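Side-chain contacts in segregation and condensation protein B (Chlorobium tepidum TLS, PDB 1T6S), which probably takes part in chromosome partitioning and cell division as the ScpB partner of SMC complexes, and carries winged helix-turn-helix domains: residues Glu3-Leu8 against Val45-Arg50; Arg57-His62 against Tyr68-Glu73; Arg138-Ala141 against Pro147-Tyr150. All coordinates share one frame; numbering follows the deposited sequence.

Interaction 1: residues Glu3-Leu8 against Val45-Arg50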
ATOM      1  N   GLU A   3      18.035 -42.811 -14.211  1.00 58.52           N
ATOM      2  CA  GLU A   3      17.914 -41.640 -15.081  1.00 56.57           C
ATOM      3  C   GLU A   3      16.572 -40.941 -14.930  1.00 54.57           C
ATOM      4  O   GLU A   3      16.513 -39.711 -14.862  1.00 53.69           O
ATOM      5  CB  GLU A   3      18.095 -42.035 -16.552  1.00 70.81           C
ATOM      6  CG  GLU A   3      19.505 -41.872 -17.087  1.00 72.16           C
ATOM      7  CD  GLU A   3      20.454 -42.930 -16.570  1.00 74.37           C
ATOM      8  OE1 GLU A   3      21.655 -42.876 -16.925  1.00 75.87           O
ATOM      9  OE2 GLU A   3      19.999 -43.820 -15.811  1.00 75.76           O
ATOM     10  N   GLN A   4      15.501 -41.734 -14.901  1.00 47.29           N
ATOM     11  CA  GLN A   4      14.149 -41.205 -14.745  1.00 46.32           C
ATOM     12  C   GLN A   4      14.063 -40.492 -13.397  1.00 45.00           C
ATOM     13  O   GLN A   4      13.491 -39.405 -13.288  1.00 43.22           O
ATOM     14  CB  GLN A   4      13.113 -42.341 -14.822  1.00 59.39           C
ATOM     15  CG  GLN A   4      11.656 -41.890 -14.631  1.00 60.37           C
ATOM     16  CD  GLN A   4      10.626 -42.986 -14.953  1.00 62.69           C
ATOM     17  OE1 GLN A   4      10.424 -43.352 -16.122  1.00 62.90           O
ATOM     18  NE2 GLN A   4       9.968 -43.510 -13.913  1.00 62.85           N
ATOM     19  N   ARG A   5      14.651 -41.101 -12.371  1.00 47.58           N
ATOM     20  CA  ARG A   5      14.645 -40.494 -11.047  1.00 46.87           C
ATOM     21  C   ARG A   5      15.415 -39.165 -11.125  1.00 45.34           C
ATOM     22  O   ARG A   5      14.946 -38.139 -10.630  1.00 43.21           O
ATOM     23  CB  ARG A   5      15.280 -41.460 -10.023  1.00 58.13           C
ATOM     24  CG  ARG A   5      15.002 -41.155  -8.533  1.00 60.93           C
ATOM     25  CD  ARG A   5      16.136 -40.364  -7.879  1.00 63.69           C
ATOM     26  NE  ARG A   5      16.037 -40.329  -6.411  1.00 65.39           N
ATOM     27  CZ  ARG A   5      15.095 -39.682  -5.721  1.00 66.68           C
ATOM     28  NH1 ARG A   5      14.149 -39.004  -6.355  1.00 65.39           N
ATOM     29  NH2 ARG A   5      15.107 -39.700  -4.390  1.00 66.21           N
ATOM     30  N   GLN A   6      16.570 -39.172 -11.787  1.00 41.24           N
ATOM     31  CA  GLN A   6      17.375 -37.962 -11.888  1.00 40.91           C
ATOM     32  C   GLN A   6      16.680 -36.858 -12.691  1.00 39.22           C
ATOM     33  O   GLN A   6      16.791 -35.680 -12.363  1.00 36.60           O
ATOM     34  CB  GLN A   6      18.735 -38.274 -12.516  1.00 65.44           C
ATOM     35  CG  GLN A   6      19.393 -39.529 -11.960  1.00 69.54           C
ATOM     36  CD  GLN A   6      19.366 -39.590 -10.435  1.00 72.58           C
ATOM     37  OE1 GLN A   6      19.889 -38.700  -9.748  1.00 71.76           O
ATOM     38  NE2 GLN A   6      18.755 -40.654  -9.897  1.00 72.83           N
ATOM     39  N   GLN A   7      15.963 -37.250 -13.738  1.00 38.53           N
ATOM     40  CA  GLN A   7      15.261 -36.287 -14.564  1.00 39.13           C
ATOM     41  C   GLN A   7      14.086 -35.702 -13.769  1.00 36.04           C
ATOM     42  O   GLN A   7      13.805 -34.511 -13.844  1.00 33.76           O
ATOM     43  CB  GLN A   7      14.770 -36.954 -15.847  1.00 57.62           C
ATOM     44  CG  GLN A   7      13.992 -36.047 -16.775  1.00 62.05           C
ATOM     45  CD  GLN A   7      14.823 -34.908 -17.358  1.00 65.29           C
ATOM     46  OE1 GLN A   7      14.283 -34.020 -18.019  1.00 67.21           O
ATOM     47  NE2 GLN A   7      16.138 -34.930 -17.121  1.00 65.91           N
ATOM     48  N   LEU A   8      13.412 -36.550 -13.000  1.00 36.49           N
ATOM     49  CA  LEU A   8      12.298 -36.116 -12.178  1.00 35.61           C
ATOM     50  C   LEU A   8      12.826 -35.144 -11.122  1.00 33.80           C
ATOM     51  O   LEU A   8      12.167 -34.162 -10.765  1.00 30.60           O
ATOM     52  CB  LEU A   8      11.665 -37.308 -11.466  1.00 42.77           C
ATOM     53  CG  LEU A   8      10.149 -37.494 -11.486  1.00 45.06           C
ATOM     54  CD1 LEU A   8       9.824 -38.433 -10.342  1.00 45.32           C
ATOM     55  CD2 LEU A   8       9.381 -36.172 -11.328  1.00 44.95           C
ATOM     56  N   VAL A  45      13.326 -33.732  -2.292  1.00 28.56           N
ATOM     57  CA  VAL A  45      13.802 -32.414  -1.923  1.00 28.67           C
ATOM     58  C   VAL A  45      15.064 -32.544  -1.073  1.00 29.04           C
ATOM     59  O   VAL A  45      16.001 -31.773  -1.250  1.00 28.49           O
ATOM     60  CB  VAL A  45      12.712 -31.642  -1.154  1.00 29.27           C
ATOM     61  CG1 VAL A  45      13.290 -30.389  -0.518  1.00 26.50           C
ATOM     62  CG2 VAL A  45      11.588 -31.279  -2.110  1.00 30.11           C
ATOM     63  N   ASP A  46      15.088 -33.517  -0.156  1.00 30.24           N
ATOM     64  CA  ASP A  46      16.269 -33.740   0.690  1.00 30.82           C
ATOM     65  C   ASP A  46      17.497 -34.043  -0.166  1.00 30.60           C
ATOM     66  O   ASP A  46      18.582 -33.529   0.110  1.00 33.08           O
ATOM     67  CB  ASP A  46      16.058 -34.909   1.670  1.00 30.45           C
ATOM     68  CG  ASP A  46      15.016 -34.611   2.742  1.00 34.40           C
ATOM     69  OD1 ASP A  46      14.743 -33.430   3.031  1.00 34.42           O
ATOM     70  OD2 ASP A  46      14.472 -35.578   3.321  1.00 38.56           O
ATOM     71  N   GLU A  47      17.331 -34.876  -1.194  1.00 31.05           N
ATOM     72  CA  GLU A  47      18.448 -35.221  -2.075  1.00 33.30           C
ATOM     73  C   GLU A  47      19.014 -33.978  -2.763  1.00 33.85           C
ATOM     74  O   GLU A  47      20.233 -33.795  -2.817  1.00 32.80           O
ATOM     75  CB  GLU A  47      18.022 -36.260  -3.129  1.00 38.51           C
ATOM     76  CG  GLU A  47      19.137 -36.605  -4.126  1.00 45.31           C
ATOM     77  CD  GLU A  47      18.888 -37.890  -4.922  1.00 50.11           C
ATOM     78  OE1 GLU A  47      17.872 -38.584  -4.660  1.00 50.59           O
ATOM     79  OE2 GLU A  47      19.729 -38.210  -5.812  1.00 51.86           O
ATOM     80  N   LEU A  48      18.130 -33.122  -3.276  1.00 29.73           N
ATOM     81  CA  LEU A  48      18.571 -31.898  -3.931  1.00 28.53           C
ATOM     82  C   LEU A  48      19.362 -31.066  -2.912  1.00 28.18           C
ATOM     83  O   LEU A  48      20.471 -30.609  -3.203  1.00 30.07           O
ATOM     84  CB  LEU A  48      17.368 -31.092  -4.456  1.00 29.46           C
ATOM     85  CG  LEU A  48      16.570 -31.672  -5.644  1.00 29.64           C
ATOM     86  CD1 LEU A  48      15.357 -30.796  -5.960  1.00 31.10           C
ATOM     87  CD2 LEU A  48      17.482 -31.780  -6.861  1.00 31.58           C
ATOM     88  N   ASN A  49      18.793 -30.860  -1.727  1.00 26.28           N
ATOM     89  CA  ASN A  49      19.482 -30.085  -0.691  1.00 28.55           C
ATOM     90  C   ASN A  49      20.834 -30.724  -0.354  1.00 29.29           C
ATOM     91  O   ASN A  49      21.792 -30.020  -0.023  1.00 28.65           O
ATOM     92  CB  ASN A  49      18.619 -29.956   0.575  1.00 29.34           C
ATOM     93  CG  ASN A  49      17.598 -28.810   0.483  1.00 30.15           C
ATOM     94  OD1 ASN A  49      17.861 -27.772  -0.146  1.00 29.31           O
ATOM     95  ND2 ASN A  49      16.446 -28.988   1.129  1.00 27.47           N
ATOM     96  N   ARG A  50      20.922 -32.049  -0.440  1.00 37.24           N
ATOM     97  CA  ARG A  50      22.198 -32.708  -0.175  1.00 38.40           C
ATOM     98  C   ARG A  50      23.202 -32.332  -1.271  1.00 38.90           C
ATOM     99  O   ARG A  50      24.379 -32.078  -0.982  1.00 38.75           O
ATOM    100  CB  ARG A  50      22.022 -34.227  -0.069  1.00 40.32           C
ATOM    101  CG  ARG A  50      21.939 -34.716   1.377  1.00 43.73           C
ATOM    102  CD  ARG A  50      22.008 -36.248   1.487  1.00 45.77           C
ATOM    103  NE  ARG A  50      20.767 -36.901   1.077  1.00 47.42           N
ATOM    104  CZ  ARG A  50      19.659 -36.926   1.812  1.00 47.06           C
ATOM    105  NH1 ARG A  50      19.628 -36.339   2.999  1.00 45.75           N
ATOM    106  NH2 ARG A  50      18.581 -37.540   1.356  1.00 48.33           N
TER
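R5 and E47 join two helices of the N-terminal winged helix-turn-helix domain: helix 2-18 and helix 38-55, the latter leading into the hairpin of strands 59-64 and 67-72. The contact is small and lies at the surface. The segments bury 100 Å² in all, and their nearest CA atoms, those of Q6 and L48, are 10.1 Å apart. Long polar side chains therefore have to span the gap.

The charged contact is a salt bridge. E47 OE1 is 3.0 Å from R5 NH2 and 3.1 Å from R5 NE, yet it lies over one face of the guanidinium, 3.2 Å from R5 CZ, rather than at the edge where the N-H groups point. The carboxylate plane stands 83° from the guanidinium plane, so this is not the flat two-pronged pairing of arginine and glutamate; attraction between charges probably does most of the work. The two chains reach each other differently. E47 has CG anti to its own N (chi1 177°) and stays extended beyond it, whereas R5 bends at chi2 (-97°) and carries its guanidinium across the gap.

Packing continues beside the bridge, beyond these segments. E47 and L48 touch L9 one turn further along helix 2-18, and L48 also meets E13. Toward the hairpin, V45 and L48 rest on I61. A polar link runs the same way: N49 OD1 accepts a hydrogen bond from I61 N.

The remaining polar neighbour is Q6, whose side chain crosses that of E47 at about a right angle. Its NE2 is committed to Q2 O within the same helix, and its OE1 stands 4.0 Å from E47 OE2, an approach of two oxygens with no bond between them.

Interaction 2: residues Arg57-His62 against Tyr68-Glu73. With NO3 (nitrate ion), chain L.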
ATOM      1  N   ARG A  57      26.602 -24.719  -2.883  1.00 33.20           N
ATOM      2  CA  ARG A  57      25.620 -23.718  -3.303  1.00 33.44           C
ATOM      3  C   ARG A  57      25.227 -22.849  -2.105  1.00 32.68           C
ATOM      4  O   ARG A  57      25.283 -23.287  -0.956  1.00 30.51           O
ATOM      5  CB  ARG A  57      24.384 -24.400  -3.887  1.00 33.32           C
ATOM      6  CG  ARG A  57      24.632 -25.153  -5.176  1.00 35.66           C
ATOM      7  CD  ARG A  57      24.750 -24.208  -6.364  1.00 38.22           C
ATOM      8  NE  ARG A  57      25.987 -23.439  -6.390  1.00 39.43           N
ATOM      9  CZ  ARG A  57      27.127 -23.880  -6.914  1.00 41.43           C
ATOM     10  NH1 ARG A  57      27.190 -25.087  -7.452  1.00 42.62           N
ATOM     11  NH2 ARG A  57      28.202 -23.111  -6.920  1.00 40.11           N
ATOM     12  N   THR A  58      24.822 -21.614  -2.377  1.00 31.45           N
ATOM     13  CA  THR A  58      24.464 -20.677  -1.316  1.00 31.32           C
ATOM     14  C   THR A  58      22.973 -20.613  -0.989  1.00 30.62           C
ATOM     15  O   THR A  58      22.523 -19.708  -0.284  1.00 30.77           O
ATOM     16  CB  THR A  58      24.962 -19.268  -1.686  1.00 29.54           C
ATOM     17  OG1 THR A  58      24.351 -18.846  -2.919  1.00 26.98           O
ATOM     18  CG2 THR A  58      26.486 -19.280  -1.847  1.00 27.97           C
ATOM     19  N   PHE A  59      22.214 -21.576  -1.500  1.00 31.24           N
ATOM     20  CA  PHE A  59      20.776 -21.624  -1.264  1.00 31.32           C
ATOM     21  C   PHE A  59      20.293 -23.035  -0.927  1.00 31.94           C
ATOM     22  O   PHE A  59      21.004 -24.023  -1.149  1.00 31.97           O
ATOM     23  CB  PHE A  59      20.031 -21.085  -2.493  1.00 32.62           C
ATOM     24  CG  PHE A  59      20.558 -21.610  -3.802  1.00 33.30           C
ATOM     25  CD1 PHE A  59      20.312 -22.913  -4.196  1.00 33.87           C
ATOM     26  CD2 PHE A  59      21.324 -20.795  -4.632  1.00 34.26           C
ATOM     27  CE1 PHE A  59      20.817 -23.399  -5.400  1.00 35.39           C
ATOM     28  CE2 PHE A  59      21.834 -21.273  -5.841  1.00 34.10           C
ATOM     29  CZ  PHE A  59      21.580 -22.573  -6.221  1.00 36.24           C
ATOM     30  N   ARG A  60      19.079 -23.116  -0.391  1.00 28.72           N
ATOM     31  CA  ARG A  60      18.474 -24.397  -0.007  1.00 30.32           C
ATOM     32  C   ARG A  60      16.977 -24.339  -0.187  1.00 30.81           C
ATOM     33  O   ARG A  60      16.379 -23.265  -0.108  1.00 30.60           O
ATOM     34  CB  ARG A  60      18.732 -24.723   1.475  1.00 31.50           C
ATOM     35  CG  ARG A  60      20.187 -24.911   1.877  1.00 30.77           C
ATOM     36  CD  ARG A  60      20.788 -26.201   1.341  1.00 33.53           C
ATOM     37  NE  ARG A  60      22.149 -26.406   1.843  1.00 32.31           N
ATOM     38  CZ  ARG A  60      23.227 -25.774   1.387  1.00 34.46           C
ATOM     39  NH1 ARG A  60      23.114 -24.894   0.396  1.00 33.53           N
ATOM     40  NH2 ARG A  60      24.418 -26.001   1.941  1.00 33.04           N
ATOM     41  N   ILE A  61      16.374 -25.501  -0.419  1.00 29.27           N
ATOM     42  CA  ILE A  61      14.926 -25.588  -0.539  1.00 29.64           C
ATOM     43  C   ILE A  61      14.349 -25.829   0.870  1.00 30.37           C
ATOM     44  O   ILE A  61      14.799 -26.712   1.606  1.00 28.82           O
ATOM     45  CB  ILE A  61      14.483 -26.744  -1.486  1.00 26.66           C
ATOM     46  CG1 ILE A  61      14.903 -26.422  -2.932  1.00 24.73           C
ATOM     47  CG2 ILE A  61      12.975 -26.926  -1.402  1.00 26.60           C
ATOM     48  CD1 ILE A  61      14.823 -27.604  -3.890  1.00 27.75           C
ATOM     49  N   HIS A  62      13.355 -25.021   1.226  1.00 29.14           N
ATOM     50  CA  HIS A  62      12.678 -25.085   2.515  1.00 32.36           C
ATOM     51  C   HIS A  62      11.179 -25.376   2.380  1.00 33.65           C
ATOM     52  O   HIS A  62      10.480 -24.815   1.519  1.00 33.45           O
ATOM     53  CB  HIS A  62      12.839 -23.756   3.261  1.00 39.37           C
ATOM     54  CG  HIS A  62      14.251 -23.436   3.640  1.00 43.28           C
ATOM     55  ND1 HIS A  62      14.744 -23.649   4.909  1.00 46.35           N
ATOM     56  CD2 HIS A  62      15.270 -22.906   2.925  1.00 42.67           C
ATOM     57  CE1 HIS A  62      16.005 -23.260   4.959  1.00 45.86           C
ATOM     58  NE2 HIS A  62      16.348 -22.805   3.769  1.00 44.51           N
ATOM     59  N   TYR A  68       7.032 -25.414  -0.943  1.00 33.97           N
ATOM     60  CA  TYR A  68       8.493 -25.418  -1.023  1.00 34.16           C
ATOM     61  C   TYR A  68       9.016 -24.198  -1.768  1.00 32.02           C
ATOM     62  O   TYR A  68       8.430 -23.778  -2.761  1.00 29.97           O
ATOM     63  CB  TYR A  68       9.019 -26.674  -1.733  1.00 34.68           C
ATOM     64  CG  TYR A  68       8.791 -27.978  -1.001  1.00 37.15           C
ATOM     65  CD1 TYR A  68       7.620 -28.720  -1.193  1.00 37.98           C
ATOM     66  CD2 TYR A  68       9.751 -28.474  -0.114  1.00 36.31           C
ATOM     67  CE1 TYR A  68       7.415 -29.934  -0.511  1.00 39.74           C
ATOM     68  CE2 TYR A  68       9.554 -29.677   0.570  1.00 38.65           C
ATOM     69  CZ  TYR A  68       8.390 -30.398   0.370  1.00 38.17           C
ATOM     70  OH  TYR A  68       8.201 -31.576   1.065  1.00 38.90           O
ATOM     71  N   ARG A  69      10.113 -23.625  -1.283  1.00 29.50           N
ATOM     72  CA  ARG A  69      10.733 -22.482  -1.965  1.00 31.26           C
ATOM     73  C   ARG A  69      12.214 -22.419  -1.616  1.00 30.30           C
ATOM     74  O   ARG A  69      12.638 -22.931  -0.582  1.00 30.44           O
ATOM     75  CB  ARG A  69      10.061 -21.153  -1.580  1.00 37.11           C
ATOM     76  CG  ARG A  69      10.497 -20.551  -0.233  1.00 42.24           C
ATOM     77  CD  ARG A  69      10.199 -21.453   0.963  1.00 43.90           C
ATOM     78  NE  ARG A  69       8.777 -21.764   1.198  1.00 48.40           N
ATOM     79  CZ  ARG A  69       7.822 -20.881   1.502  1.00 48.91           C
ATOM     80  NH1 ARG A  69       8.090 -19.587   1.601  1.00 48.40           N
ATOM     81  NH2 ARG A  69       6.594 -21.302   1.782  1.00 51.54           N
ATOM     82  N   PHE A  70      12.993 -21.802  -2.493  1.00 33.15           N
ATOM     83  CA  PHE A  70      14.419 -21.621  -2.272  1.00 34.21           C
ATOM     84  C   PHE A  70      14.618 -20.426  -1.364  1.00 36.09           C
ATOM     85  O   PHE A  70      13.838 -19.473  -1.406  1.00 38.11           O
ATOM     86  CB  PHE A  70      15.138 -21.324  -3.590  1.00 32.32           C
ATOM     87  CG  PHE A  70      15.544 -22.549  -4.354  1.00 32.08           C
ATOM     88  CD1 PHE A  70      14.680 -23.128  -5.277  1.00 31.70           C
ATOM     89  CD2 PHE A  70      16.791 -23.141  -4.132  1.00 32.41           C
ATOM     90  CE1 PHE A  70      15.045 -24.283  -5.974  1.00 30.73           C
ATOM     91  CE2 PHE A  70      17.170 -24.297  -4.824  1.00 30.44           C
ATOM     92  CZ  PHE A  70      16.296 -24.869  -5.746  1.00 32.03           C
ATOM     93  N   LEU A  71      15.659 -20.483  -0.546  1.00 32.85           N
ATOM     94  CA  LEU A  71      16.026 -19.384   0.351  1.00 32.68           C
ATOM     95  C   LEU A  71      17.554 -19.381   0.407  1.00 32.30           C
ATOM     96  O   LEU A  71      18.170 -20.447   0.354  1.00 30.99           O
ATOM     97  CB  LEU A  71      15.452 -19.616   1.754  1.00 47.88           C
ATOM     98  CG  LEU A  71      14.438 -18.615   2.316  1.00 51.10           C
ATOM     99  CD1 LEU A  71      13.342 -18.303   1.316  1.00 51.15           C
ATOM    100  CD2 LEU A  71      13.843 -19.205   3.593  1.00 53.88           C
ATOM    101  N   THR A  72      18.174 -18.205   0.482  1.00 29.30           N
ATOM    102  CA  THR A  72      19.637 -18.161   0.560  1.00 33.12           C
ATOM    103  C   THR A  72      20.058 -18.464   2.000  1.00 32.55           C
ATOM    104  O   THR A  72      19.300 -18.222   2.939  1.00 31.64           O
ATOM    105  CB  THR A  72      20.251 -16.786   0.119  1.00 53.56           C
ATOM    106  OG1 THR A  72      19.546 -15.706   0.737  1.00 57.88           O
ATOM    107  CG2 THR A  72      20.185 -16.631  -1.411  1.00 55.34           C
ATOM    108  N   GLU A  73      21.262 -19.000   2.151  1.00 32.56           N
ATOM    109  CA  GLU A  73      21.812 -19.375   3.446  1.00 35.58           C
ATOM    110  C   GLU A  73      22.024 -18.185   4.386  1.00 36.16           C
ATOM    111  O   GLU A  73      22.415 -17.100   3.958  1.00 34.12           O
ATOM    112  CB  GLU A  73      23.133 -20.125   3.238  1.00 40.20           C
ATOM    113  CG  GLU A  73      22.948 -21.500   2.634  1.00 42.35           C
ATOM    114  CD  GLU A  73      22.434 -22.508   3.650  1.00 46.57           C
ATOM    115  OE1 GLU A  73      23.269 -23.116   4.360  1.00 46.74           O
ATOM    116  OE2 GLU A  73      21.194 -22.682   3.758  1.00 47.46           O
TER
HETATM  117  N   NO3 L 420      12.294 -24.928   6.772  1.00 47.21           N
HETATM  118  O1  NO3 L 420      12.617 -23.734   6.846  1.00 46.60           O
HETATM  119  O2  NO3 L 420      11.421 -25.300   7.484  1.00 45.94           O
HETATM  120  O3  NO3 L 420      12.893 -25.622   5.978  1.00 49.09           O
HETATM  121  O   HOH W   1      18.795 -21.765   2.952  1.00 32.32           O
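H62 and L71 meet on one face of the hairpin 59-64/67-72, the wing of the N-terminal winged-helix domain. The two strands are antiparallel, with paired backbone bonds R60-L71 and H62-R69.

H62 CB lies 3.3 Å from O3 of a nitrate, probably a crystallisation ion, and 4.2 Å from R69 CD. Further out, L71 CB touches H62 CD2 at 3.5 Å, and L71 CD2 lies over one ring face toward its rim in a CH-pi contact. Both ring nitrogens find partners near the ring plane. ND1 donates to nitrate O1 and O3, each 2.9 Å away; NE2 is 2.8 Å from a water that donates to L71 O and E73 OE2. On this same face the E73 carboxylate stacks almost parallel to the R60 guanidinium, a long, purely electrostatic pairing; E53 forms a second salt bridge with R60 NH2.

On the other sheet face, I61 CG1 sits 3.6 Å from the F70 ring centroid, 15° off its normal, and F59 CD1 touches F70 CE2 obliquely.

R140 of the second subunit also binds the nitrate. In the crystal, this anion on ND1 and a water-linked carboxylate beyond NE2 would probably stabilise a positive charge on H62.

Interaction 3: residues Arg138-Ala141 against Pro147-Tyr150. With NO3 (nitrate ion), chain V.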
ATOM      1  N   ARG A 138      -9.592  16.553   2.366  1.00 35.18           N
ATOM      2  CA  ARG A 138     -10.967  16.373   2.835  1.00 36.83           C
ATOM      3  C   ARG A 138     -11.590  17.722   3.168  1.00 37.68           C
ATOM      4  O   ARG A 138     -12.795  17.814   3.399  1.00 37.65           O
ATOM      5  CB  ARG A 138     -11.003  15.527   4.106  1.00 43.63           C
ATOM      6  CG  ARG A 138     -10.888  14.045   3.903  1.00 45.56           C
ATOM      7  CD  ARG A 138     -12.254  13.363   4.019  1.00 47.63           C
ATOM      8  NE  ARG A 138     -12.080  11.943   4.364  1.00 47.82           N
ATOM      9  CZ  ARG A 138     -11.576  11.032   3.540  1.00 46.10           C
ATOM     10  NH1 ARG A 138     -11.203  11.376   2.310  1.00 44.97           N
ATOM     11  NH2 ARG A 138     -11.422   9.787   3.957  1.00 46.43           N
ATOM     12  N   GLY A 139     -10.752  18.757   3.219  1.00 40.46           N
ATOM     13  CA  GLY A 139     -11.220  20.096   3.534  1.00 39.32           C
ATOM     14  C   GLY A 139     -10.145  20.921   4.226  1.00 36.26           C
ATOM     15  O   GLY A 139      -8.965  20.636   4.065  1.00 34.86           O
ATOM     16  N   ARG A 140     -10.554  21.941   4.980  1.00 35.59           N
ATOM     17  CA  ARG A 140      -9.628  22.807   5.711  1.00 35.78           C
ATOM     18  C   ARG A 140     -10.011  22.860   7.180  1.00 36.27           C
ATOM     19  O   ARG A 140     -11.192  23.000   7.531  1.00 36.15           O
ATOM     20  CB  ARG A 140      -9.625  24.220   5.114  1.00 38.29           C
ATOM     21  CG  ARG A 140      -8.875  24.329   3.783  1.00 39.44           C
ATOM     22  CD  ARG A 140      -8.893  25.753   3.250  1.00 40.19           C
ATOM     23  NE  ARG A 140      -8.374  25.860   1.888  1.00 40.96           N
ATOM     24  CZ  ARG A 140      -7.082  25.848   1.569  1.00 41.18           C
ATOM     25  NH1 ARG A 140      -6.161  25.737   2.514  1.00 41.78           N
ATOM     26  NH2 ARG A 140      -6.707  25.954   0.301  1.00 42.59           N
ATOM     27  N   ALA A 141      -9.011  22.753   8.048  1.00 35.52           N
ATOM     28  CA  ALA A 141      -9.269  22.759   9.481  1.00 35.47           C
ATOM     29  C   ALA A 141      -9.674  24.123   9.992  1.00 37.25           C
ATOM     30  O   ALA A 141      -9.292  25.150   9.434  1.00 35.47           O
ATOM     31  CB  ALA A 141      -8.036  22.274  10.245  1.00 34.86           C
ATOM     32  N   PRO A 147      -5.466  25.343   7.556  1.00 31.01           N
ATOM     33  CA  PRO A 147      -4.653  24.345   6.848  1.00 29.48           C
ATOM     34  C   PRO A 147      -5.465  23.182   6.286  1.00 27.42           C
ATOM     35  O   PRO A 147      -6.499  22.814   6.828  1.00 25.18           O
ATOM     36  CB  PRO A 147      -3.647  23.899   7.906  1.00 33.54           C
ATOM     37  CG  PRO A 147      -4.439  24.059   9.208  1.00 33.82           C
ATOM     38  CD  PRO A 147      -5.157  25.375   8.998  1.00 35.00           C
ATOM     39  N   LEU A 148      -4.982  22.620   5.183  1.00 31.70           N
ATOM     40  CA  LEU A 148      -5.627  21.494   4.521  1.00 30.23           C
ATOM     41  C   LEU A 148      -5.623  20.271   5.427  1.00 31.41           C
ATOM     42  O   LEU A 148      -4.654  20.036   6.162  1.00 28.67           O
ATOM     43  CB  LEU A 148      -4.879  21.154   3.228  1.00 33.61           C
ATOM     44  CG  LEU A 148      -4.877  22.237   2.140  1.00 33.09           C
ATOM     45  CD1 LEU A 148      -3.963  21.852   0.974  1.00 33.21           C
ATOM     46  CD2 LEU A 148      -6.308  22.413   1.659  1.00 34.04           C
ATOM     47  N   GLN A 149      -6.716  19.509   5.374  1.00 27.23           N
ATOM     48  CA  GLN A 149      -6.874  18.272   6.145  1.00 27.49           C
ATOM     49  C   GLN A 149      -6.838  17.145   5.144  1.00 28.75           C
ATOM     50  O   GLN A 149      -7.346  17.293   4.030  1.00 32.75           O
ATOM     51  CB  GLN A 149      -8.225  18.242   6.855  1.00 29.73           C
ATOM     52  CG  GLN A 149      -8.436  19.362   7.837  1.00 30.69           C
ATOM     53  CD  GLN A 149      -9.846  19.365   8.366  1.00 31.74           C
ATOM     54  OE1 GLN A 149     -10.799  19.534   7.605  1.00 31.62           O
ATOM     55  NE2 GLN A 149      -9.991  19.162   9.669  1.00 34.88           N
ATOM     56  N   TYR A 150      -6.251  16.017   5.526  1.00 29.91           N
ATOM     57  CA  TYR A 150      -6.160  14.875   4.615  1.00 28.70           C
ATOM     58  C   TYR A 150      -6.880  13.641   5.103  1.00 28.10           C
ATOM     59  O   TYR A 150      -7.125  13.489   6.294  1.00 28.23           O
ATOM     60  CB  TYR A 150      -4.698  14.525   4.342  1.00 27.78           C
ATOM     61  CG  TYR A 150      -3.905  15.673   3.772  1.00 27.70           C
ATOM     62  CD1 TYR A 150      -3.300  16.617   4.602  1.00 28.29           C
ATOM     63  CD2 TYR A 150      -3.806  15.850   2.399  1.00 27.78           C
ATOM     64  CE1 TYR A 150      -2.617  17.716   4.061  1.00 27.48           C
ATOM     65  CE2 TYR A 150      -3.135  16.937   1.864  1.00 29.18           C
ATOM     66  CZ  TYR A 150      -2.546  17.862   2.696  1.00 29.07           C
ATOM     67  OH  TYR A 150      -1.903  18.940   2.139  1.00 31.80           O
TER
HETATM   68  N   NO3 V 419     -10.656  26.647  -0.617  1.00 49.61           N
HETATM   69  O1  NO3 V 419     -10.673  25.694   0.187  1.00 48.38           O
HETATM   70  O2  NO3 V 419      -9.621  27.224  -0.757  1.00 48.60           O
HETATM   71  O3  NO3 V 419     -11.687  26.915  -1.194  1.00 50.51           O
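R138 and Q149 are joined by a backbone bond in the antiparallel hairpin of strands 135-140 and 148-152, which is consistent with the wing of a second, C-terminal winged-helix domain. R138 N donates to Q149 O (2.9 Å, 170° at the hydrogen), Q149 N returns a bond to G139 O at 2.8 Å, and A141 N reaches P147 O at 2.8 Å. R138 and G139 thus both lie opposite Q149, an irregularity resembling a beta bulge. Its cost falls on G139 N: it is 3.8 Å from Q149 O, too far for a bond, and stays buried without a partner. G139 has a phi of 150°, a conformation seldom open to residues other than glycine.

The side-chain donors are better served. R140 extends from CG to NE beside L148, whose CD2 presses on one guanidinium face, 3.4 Å from R140 NH1. At the guanidinium edge NE donates to nitrate O1 (2.9 Å, 158°), with weak bonds from NE and NH2 to O2, while NH1 turns to R146 O. H62 ND1 of the second subunit donates to the same anion. R138 directs NH1 to E136 in a salt bridge and NH2 to T152 O. The Q149 chain, extended beyond CG, lies along the A141 backbone: CG is 3.4 Å from A141 N, and NE2 packs on A141 CB. Its OE1 approaches R140 O at 3.5 Å, an acceptor facing an acceptor.

Strand 148-152 is central in a three-stranded sheet, flanked by 135-140 and 109-110. Y150 shares backbone bonding with V109 and packs on I126 and L130 of helix 125-131, Q149 and A141 touch T110, and I64 of the second subunit lies against R140 and L148.

In the fold
Interactions 1 and 2 belong to one N-terminal unit, their centres 15 Å apart. Helix 38-55 joins them: N49 OD1 is 2.7 Å from I61 N, and V45 CG1 packs 3.6 Å from I61 CG2, so the helix that carries E47 also backs the hairpin. Interaction 3 lies on the other side of the chain's centre, its own centre 62 Å from that of interaction 1 and 50 Å from that of interaction 2. The assembly closes this gap in trans: a nitrate, probably from the crystallisation liquor, is held by H62 of one subunit and R140 of the other. The hairpins of interactions 2 and 3 therefore meet across the dimer, with L71 packing on G139 of the second subunit.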